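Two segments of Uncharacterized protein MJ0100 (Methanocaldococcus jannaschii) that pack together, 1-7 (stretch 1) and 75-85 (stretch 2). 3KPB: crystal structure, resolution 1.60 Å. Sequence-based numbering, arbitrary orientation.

Stretch 1 1-7: TLVKDIL
Stretch 2, residues 75-85: AHEDEPVDHVA

The most unusual feature of this contact is how little regular structure holds it: a single beta bridge, Leu2 opposite Pro80 with their CA atoms 4.2 Å apart, joins two segments whose touching residues are all at least 73 positions apart in sequence. The bridge works although proline has no amide hydrogen to give, because the neighbors do the bonding. Val81 N donates to Thr1 O at 2.8 Å, almost straight at 177°, and Val3 N donates to Glu79 O at 2.9 Å with a more bent 131°. The same two carbonyls receive CA-H...O contacts, Pro80 CA to Thr1 O and Leu2 CA to Glu79 O, both 3.5 Å.

Around the bridge the backbones are extended, Leu2 at phi/psi -85/173 and Pro80 at -67/139, and then each turns away from strand geometry. Val3 (-79/-52) and Lys4 (-54/-21) enter a weakly bonded helix, in which Ile6 N reaches Val3 O at 2.8 Å. Pro80 is the N-cap residue of a helix that begins at Val81 (-56/-40). Before it, His76 to Glu79 form a type I turn, with Glu77 at -53/-37 and Asp78 at -88/6; Glu79 N bonds to His76 O at 2.9 Å. This turn presents Glu77 O to Lys4 N at 2.9 Å, so the register runs Leu2 with Pro80 and Lys4 with Glu77, 4.6 Å between the latter CA atoms, and the chains run antiparallel.

The turn is braced from within. His76 (chi1 t) takes a hydrogen bond from Asp78 N at ND1, 3.1 Å, while Glu79 (t, t) receives His76 N on OE1 at 2.8 Å.

Beside the bridge lies an apolar patch of three valines and Ile6. Val3, chi1 t and buried, points toward stretch 2 and sets CG2 3.7 Å from Val84 CG2; Val81, also t, brings its CG2 to 4.1 Å from Ile6 CG2 (p, t). The Val81 CG2 methyl also sits 3.3 Å from Leu2 O, a carbonyl the contact buries without a polar partner. Leu2 itself (m, t) lays CD2 4.1 Å from Pro80 CD and 3.4 Å from Asp78 O.

Charge finishes the exposed side. Lys4, p, t, m, p, curls its chain so that NZ forms long salt bridges to Glu77 OE1 at 3.4 Å and Asp78 OD1 at 3.5 Å. A water donates to Glu77 OE1 at 2.7 Å and accepts a weak bond from Lys4 NZ at 3.3 Å. In all, 510 Å² is buried: backbone bonds fix the register, methyls fill the interior, and one lysine answers two acids.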

# COMPACT_ATOMS: atom_id res chain seq x y z
N THR A 1 22.33 -12.75 12.91
CA THR A 1 21.93 -11.96 11.72
C THR A 1 21.70 -10.51 12.11
O THR A 1 20.64 -10.16 12.63
CB THR A 1 20.61 -12.49 11.09
OG1 THR A 1 20.28 -13.79 11.64
CG2 THR A 1 20.74 -12.59 9.57
N LEU A 2 22.70 -9.65 11.89
CA LEU A 2 22.50 -8.22 12.11
C LEU A 2 21.87 -7.58 10.87
O LEU A 2 21.72 -8.24 9.83
CB LEU A 2 23.81 -7.52 12.52
CG LEU A 2 24.48 -7.90 13.84
CD1 LEU A 2 25.67 -6.98 14.11
CD2 LEU A 2 23.52 -7.88 15.03
N VAL A 3 21.51 -6.31 10.97
CA VAL A 3 20.91 -5.57 9.85
C VAL A 3 21.96 -5.09 8.84
O VAL A 3 21.82 -5.34 7.64
CB VAL A 3 20.04 -4.37 10.35
CG1 VAL A 3 19.76 -3.39 9.22
CG2 VAL A 3 18.74 -4.88 10.93
N LYS A 4 23.01 -4.41 9.33
CA LYS A 4 24.05 -3.81 8.47
C LYS A 4 24.66 -4.85 7.52
O LYS A 4 25.24 -4.52 6.48
CB LYS A 4 25.15 -3.15 9.33
CG LYS A 4 26.15 -4.10 10.01
CD LYS A 4 26.83 -3.47 11.25
CE LYS A 4 27.77 -2.26 10.86
NZ LYS A 4 26.97 -1.01 10.51
N ASP A 5 24.47 -6.11 7.92
CA ASP A 5 24.87 -7.32 7.21
C ASP A 5 24.04 -7.61 5.97
O ASP A 5 24.60 -8.02 4.92
CB ASP A 5 24.65 -8.52 8.13
CG ASP A 5 25.81 -8.80 9.06
OD1 ASP A 5 25.79 -9.88 9.70
OD2 ASP A 5 26.74 -7.96 9.15
N ILE A 6 22.73 -7.45 6.09
CA ILE A 6 21.79 -7.92 5.06
C ILE A 6 21.42 -6.83 4.06
O ILE A 6 20.67 -7.08 3.11
CB ILE A 6 20.51 -8.52 5.68
CG1 ILE A 6 19.58 -7.40 6.21
CG2 ILE A 6 20.87 -9.53 6.78
CD1 ILE A 6 18.11 -7.80 6.26
N LEU A 7 21.95 -5.63 4.28
CA LEU A 7 21.77 -4.52 3.35
C LEU A 7 22.51 -4.82 2.05
O LEU A 7 23.70 -5.16 2.07
CB LEU A 7 22.28 -3.23 3.99
CG LEU A 7 21.27 -2.29 4.67
CD1 LEU A 7 19.96 -2.99 5.12
CD2 LEU A 7 21.93 -1.58 5.84
N ALA A 75 15.32 0.94 12.35
CA ALA A 75 16.24 -0.07 12.83
C ALA A 75 17.64 0.50 12.86
O ALA A 75 17.97 1.42 12.10
CB ALA A 75 16.19 -1.30 11.94
N HIS A 76 18.46 -0.03 13.75
CA HIS A 76 19.82 0.44 13.84
C HIS A 76 20.68 -0.50 13.02
O HIS A 76 20.38 -1.69 12.91
CB HIS A 76 20.29 0.48 15.29
CG HIS A 76 21.51 1.31 15.51
ND1 HIS A 76 22.79 0.80 15.41
CD2 HIS A 76 21.66 2.61 15.87
CE1 HIS A 76 23.67 1.75 15.68
NE2 HIS A 76 23.01 2.86 15.96
N GLU A 77 21.73 0.05 12.43
CA GLU A 77 22.65 -0.75 11.65
C GLU A 77 23.16 -1.96 12.45
O GLU A 77 23.29 -3.05 11.89
CB GLU A 77 23.78 0.09 11.04
CG GLU A 77 24.34 1.20 11.93
CD GLU A 77 25.49 1.96 11.27
OE1 GLU A 77 25.52 2.04 10.02
OE2 GLU A 77 26.35 2.49 12.01
N ASP A 78 23.40 -1.78 13.75
CA ASP A 78 23.88 -2.88 14.61
C ASP A 78 22.77 -3.74 15.25
O ASP A 78 23.06 -4.62 16.06
CB ASP A 78 24.85 -2.35 15.70
CG ASP A 78 25.90 -1.37 15.15
OD1 ASP A 78 26.30 -1.49 13.96
OD2 ASP A 78 26.32 -0.49 15.92
N GLU A 79 21.51 -3.49 14.89
CA GLU A 79 20.36 -4.23 15.44
C GLU A 79 20.21 -5.63 14.80
O GLU A 79 20.45 -5.78 13.60
CB GLU A 79 19.09 -3.40 15.26
CG GLU A 79 17.80 -3.96 15.87
CD GLU A 79 16.68 -2.93 15.85
OE1 GLU A 79 16.91 -1.81 15.33
OE2 GLU A 79 15.58 -3.21 16.37
N PRO A 80 19.85 -6.64 15.61
CA PRO A 80 19.49 -7.98 15.09
C PRO A 80 18.19 -8.02 14.25
O PRO A 80 17.19 -7.39 14.62
CB PRO A 80 19.35 -8.85 16.34
CG PRO A 80 19.58 -7.96 17.52
CD PRO A 80 20.17 -6.68 17.05
N VAL A 81 18.23 -8.80 13.15
CA VAL A 81 17.10 -8.93 12.20
C VAL A 81 15.77 -9.39 12.83
O VAL A 81 14.70 -8.89 12.46
CB VAL A 81 17.50 -9.87 11.02
CG1 VAL A 81 16.29 -10.30 10.20
CG2 VAL A 81 18.53 -9.19 10.13
N ASP A 82 15.84 -10.34 13.76
CA ASP A 82 14.64 -10.85 14.43
C ASP A 82 13.86 -9.75 15.15
O ASP A 82 12.63 -9.75 15.14
CB ASP A 82 15.03 -11.94 15.43
CG ASP A 82 14.23 -13.22 15.24
OD1 ASP A 82 13.02 -13.14 14.92
OD2 ASP A 82 14.82 -14.31 15.42
N HIS A 83 14.59 -8.82 15.77
CA HIS A 83 14.00 -7.69 16.49
C HIS A 83 13.23 -6.79 15.50
O HIS A 83 12.16 -6.26 15.83
CB HIS A 83 15.07 -6.90 17.26
CG HIS A 83 15.68 -7.63 18.43
ND1 HIS A 83 16.41 -8.79 18.29
CD2 HIS A 83 15.69 -7.34 19.75
CE1 HIS A 83 16.83 -9.19 19.47
NE2 HIS A 83 16.41 -8.33 20.38
N VAL A 84 13.79 -6.64 14.30
CA VAL A 84 13.19 -5.85 13.22
C VAL A 84 11.91 -6.51 12.72
O VAL A 84 10.89 -5.83 12.57
CB VAL A 84 14.17 -5.63 12.05
CG1 VAL A 84 13.52 -4.81 10.93
CG2 VAL A 84 15.44 -4.95 12.54
N ALA A 85 11.96 -7.82 12.48
CA ALA A 85 10.76 -8.59 12.15
C ALA A 85 9.65 -8.40 13.19
O ALA A 85 8.50 -8.17 12.82
CB ALA A 85 11.11 -10.07 12.00
O HOH W 1 27.34 1.26 8.17